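Local coordinates for phenazine biosynthesis protein, PhzF family (Bacillus anthracis, PDB 3EDN), which belongs to the PhzF family of phenazine biosynthesis proteins, has a diaminopimelate epimerase-like fold and probably acts as an isomerase-type enzyme, at the interface of chains A and B. Sequence-based numbering; all coordinates share one arbitrary frame. Chains: chain A/B, Phenazine biosynthesis protein, PhzF family.

The interface of chains A and B. Residues chain A 29, 53-56, 60, 99; chain B 2, 4, 27, 29-31.
Apolar contact in this patch is thin. The CG1 methyl of A:Val56 meets CG of B:Lys2 at 3.9 Å, the two side chains crossing at about a right angle. CB of A:Ser53 touches CB of B:Asp29 at 4.0 Å. A:Ser53 O comes within 3.4 Å of CA of B:Gly30, a residue without a side chain. The same carbonyl accepts NE of A:Arg60 nearly along its C=O axis, which helps to orient the guanidinium. The A:Arg60 chain leaves with CG anti to the backbone N (chi1 176°) and bends at chi3 (58°). The guanidinium then has both A:Ser53 O and B:Asp29 O at its in-plane edge. NH2 donates to B:Asp29 O at 3.0 Å, from above the carbonyl plane.

Towards one rim, B:Lys2 is extended beyond CG and meets A:Glu99 tip to tip. NZ makes a salt bridge to the carboxylate, donating to the syn lone pair of OE2 at 2.7 Å. A:Ser54 OG holds the other carboxylate oxygen, OE1, from above its plane, and so helps to orient A:Glu99.

At the two-fold axis the carboxylates of A:Asp29 and B:Asp29 stack with planes 5° apart. Their like charges may be eased by A:Ser53, whose N and OG donate to OD1 and OD2 of A:Asp29, and by waters. One water joins A:Asp29 OD1 to B:Asp29 O; another joins A:Asp29 O to B:Asp29 OD1.

The axis maps this stack and its pair of water bridges onto themselves. The other contacts recur with chains exchanged, consistent with a homodimer, though not proof of one in solution. A third water lies 2.7 Å from A:Glu55 OE2 and also bonds to B:Asp27 O and B:Gly30 N.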
loop_
_atom_site.group_PDB
_atom_site.type_symbol
_atom_site.label_atom_id
_atom_site.label_comp_id
_atom_site.label_asym_id
_atom_site.label_seq_id
_atom_site.Cartn_x
_atom_site.Cartn_y
_atom_site.Cartn_z
ATOM N N ASP A 29 -3.459 -8.832 3.161
ATOM C CA ASP A 29 -4.121 -8.399 1.924
ATOM C C ASP A 29 -5.234 -7.386 2.167
ATOM O O ASP A 29 -5.662 -6.718 1.230
ATOM C CB ASP A 29 -4.647 -9.591 1.099
ATOM C CG ASP A 29 -3.552 -10.274 0.264
ATOM O OD1 ASP A 29 -2.527 -9.629 -0.056
ATOM O OD2 ASP A 29 -3.720 -11.481 -0.058
ATOM N N SER A 53 -0.340 -11.201 -1.335
ATOM C CA SER A 53 -0.482 -11.964 -2.577
ATOM C C SER A 53 0.524 -11.459 -3.610
ATOM O O SER A 53 0.923 -10.301 -3.580
ATOM C CB SER A 53 -1.910 -11.841 -3.138
ATOM O OG SER A 53 -2.857 -12.508 -2.309
ATOM N N SER A 54 0.915 -12.333 -4.541
ATOM C CA SER A 54 1.900 -11.980 -5.566
ATOM C C SER A 54 1.462 -12.450 -6.939
ATOM O O SER A 54 0.922 -13.537 -7.060
ATOM C CB SER A 54 3.269 -12.613 -5.271
ATOM O OG SER A 54 4.206 -12.260 -6.288
ATOM N N GLU A 55 1.765 -11.634 -7.953
ATOM C CA GLU A 55 1.542 -11.977 -9.359
ATOM C C GLU A 55 2.665 -12.830 -9.940
ATOM O O GLU A 55 2.495 -13.447 -10.994
ATOM C CB GLU A 55 1.448 -10.698 -10.192
ATOM C CG GLU A 55 0.237 -9.823 -9.883
ATOM C CD GLU A 55 -1.042 -10.388 -10.466
ATOM O OE1 GLU A 55 -0.998 -10.917 -11.599
ATOM O OE2 GLU A 55 -2.090 -10.316 -9.791
ATOM N N VAL A 56 3.813 -12.858 -9.266
ATOM C CA VAL A 56 5.037 -13.382 -9.878
ATOM C C VAL A 56 5.815 -14.350 -8.989
ATOM O O VAL A 56 6.880 -14.821 -9.387
ATOM C CB VAL A 56 5.993 -12.236 -10.288
ATOM C CG1 VAL A 56 5.379 -11.383 -11.388
ATOM C CG2 VAL A 56 6.364 -11.380 -9.080
ATOM N N ARG A 60 4.236 -12.546 -1.558
ATOM C CA ARG A 60 4.941 -11.279 -1.518
ATOM C C ARG A 60 5.092 -10.903 -0.045
ATOM O O ARG A 60 4.267 -11.278 0.795
ATOM C CB ARG A 60 4.152 -10.214 -2.286
ATOM C CG ARG A 60 4.710 -8.805 -2.264
ATOM C CD ARG A 60 4.034 -7.970 -3.380
ATOM N NE ARG A 60 2.572 -7.919 -3.231
ATOM C CZ ARG A 60 1.910 -6.885 -2.709
ATOM N NH1 ARG A 60 2.559 -5.807 -2.299
ATOM N NH2 ARG A 60 0.583 -6.931 -2.604
ATOM N N GLU A 99 8.230 -12.498 -3.490
ATOM C CA GLU A 99 8.393 -11.224 -4.160
ATOM C C GLU A 99 8.717 -10.122 -3.157
ATOM O O GLU A 99 7.979 -9.924 -2.190
ATOM C CB GLU A 99 7.139 -10.853 -4.944
ATOM C CG GLU A 99 7.369 -9.580 -5.741
ATOM C CD GLU A 99 6.158 -9.079 -6.483
ATOM O OE1 GLU A 99 5.053 -9.649 -6.303
ATOM O OE2 GLU A 99 6.345 -8.096 -7.248
ATOM N N LYS B 2 4.833 -7.727 -15.075
ATOM C CA LYS B 2 3.464 -8.095 -14.736
ATOM C C LYS B 2 2.486 -7.693 -15.821
ATOM O O LYS B 2 2.534 -6.565 -16.328
ATOM C CB LYS B 2 3.056 -7.441 -13.422
ATOM C CG LYS B 2 3.892 -7.923 -12.260
ATOM C CD LYS B 2 3.612 -7.140 -11.004
ATOM C CE LYS B 2 4.679 -7.436 -9.977
ATOM N NZ LYS B 2 4.448 -6.729 -8.689
ATOM N N ILE B 4 -1.379 -7.142 -16.391
ATOM C CA ILE B 4 -2.590 -6.927 -15.620
ATOM C C ILE B 4 -3.753 -6.784 -16.583
ATOM O O ILE B 4 -3.677 -6.009 -17.536
ATOM C CB ILE B 4 -2.490 -5.644 -14.733
ATOM C CG1 ILE B 4 -1.183 -5.643 -13.917
ATOM C CG2 ILE B 4 -3.722 -5.513 -13.828
ATOM C CD1 ILE B 4 -0.972 -6.875 -13.065
ATOM N N ASP B 27 -8.904 -7.925 -9.431
ATOM C CA ASP B 27 -8.174 -8.464 -8.284
ATOM C C ASP B 27 -6.799 -7.815 -8.239
ATOM O O ASP B 27 -5.892 -8.194 -8.992
ATOM C CB ASP B 27 -8.071 -9.987 -8.352
ATOM C CG ASP B 27 -7.342 -10.578 -7.151
ATOM O OD1 ASP B 27 -6.760 -9.812 -6.341
ATOM O OD2 ASP B 27 -7.342 -11.822 -7.029
ATOM N N ASP B 29 -4.957 -7.534 -5.383
ATOM C CA ASP B 29 -4.216 -7.939 -4.180
ATOM C C ASP B 29 -2.714 -8.191 -4.393
ATOM O O ASP B 29 -1.961 -8.254 -3.415
ATOM C CB ASP B 29 -4.854 -9.169 -3.534
ATOM C CG ASP B 29 -6.100 -8.837 -2.732
ATOM O OD1 ASP B 29 -6.266 -7.684 -2.305
ATOM O OD2 ASP B 29 -6.895 -9.772 -2.489
ATOM N N GLY B 30 -2.277 -8.302 -5.642
ATOM C CA GLY B 30 -0.842 -8.500 -5.933
ATOM C C GLY B 30 -0.069 -7.206 -6.130
ATOM O O GLY B 30 1.147 -7.237 -6.337
ATOM N N LEU B 31 -0.761 -6.073 -6.014
ATOM C CA LEU B 31 -0.215 -4.769 -6.385
ATOM C C LEU B 31 0.076 -3.793 -5.240
ATOM O O LEU B 31 -0.635 -3.729 -4.236
ATOM C CB LEU B 31 -1.169 -4.082 -7.383
ATOM C CG LEU B 31 -1.557 -4.914 -8.611
ATOM C CD1 LEU B 31 -2.635 -4.174 -9.423
ATOM C CD2 LEU B 31 -0.352 -5.198 -9.461
HETATM O O HOH W 1 -2.075 -7.196 -1.190
HETATM O O HOH W 2 -4.702 -6.034 -0.989
HETATM O O HOH W 3 -3.206 -8.265 -8.443
#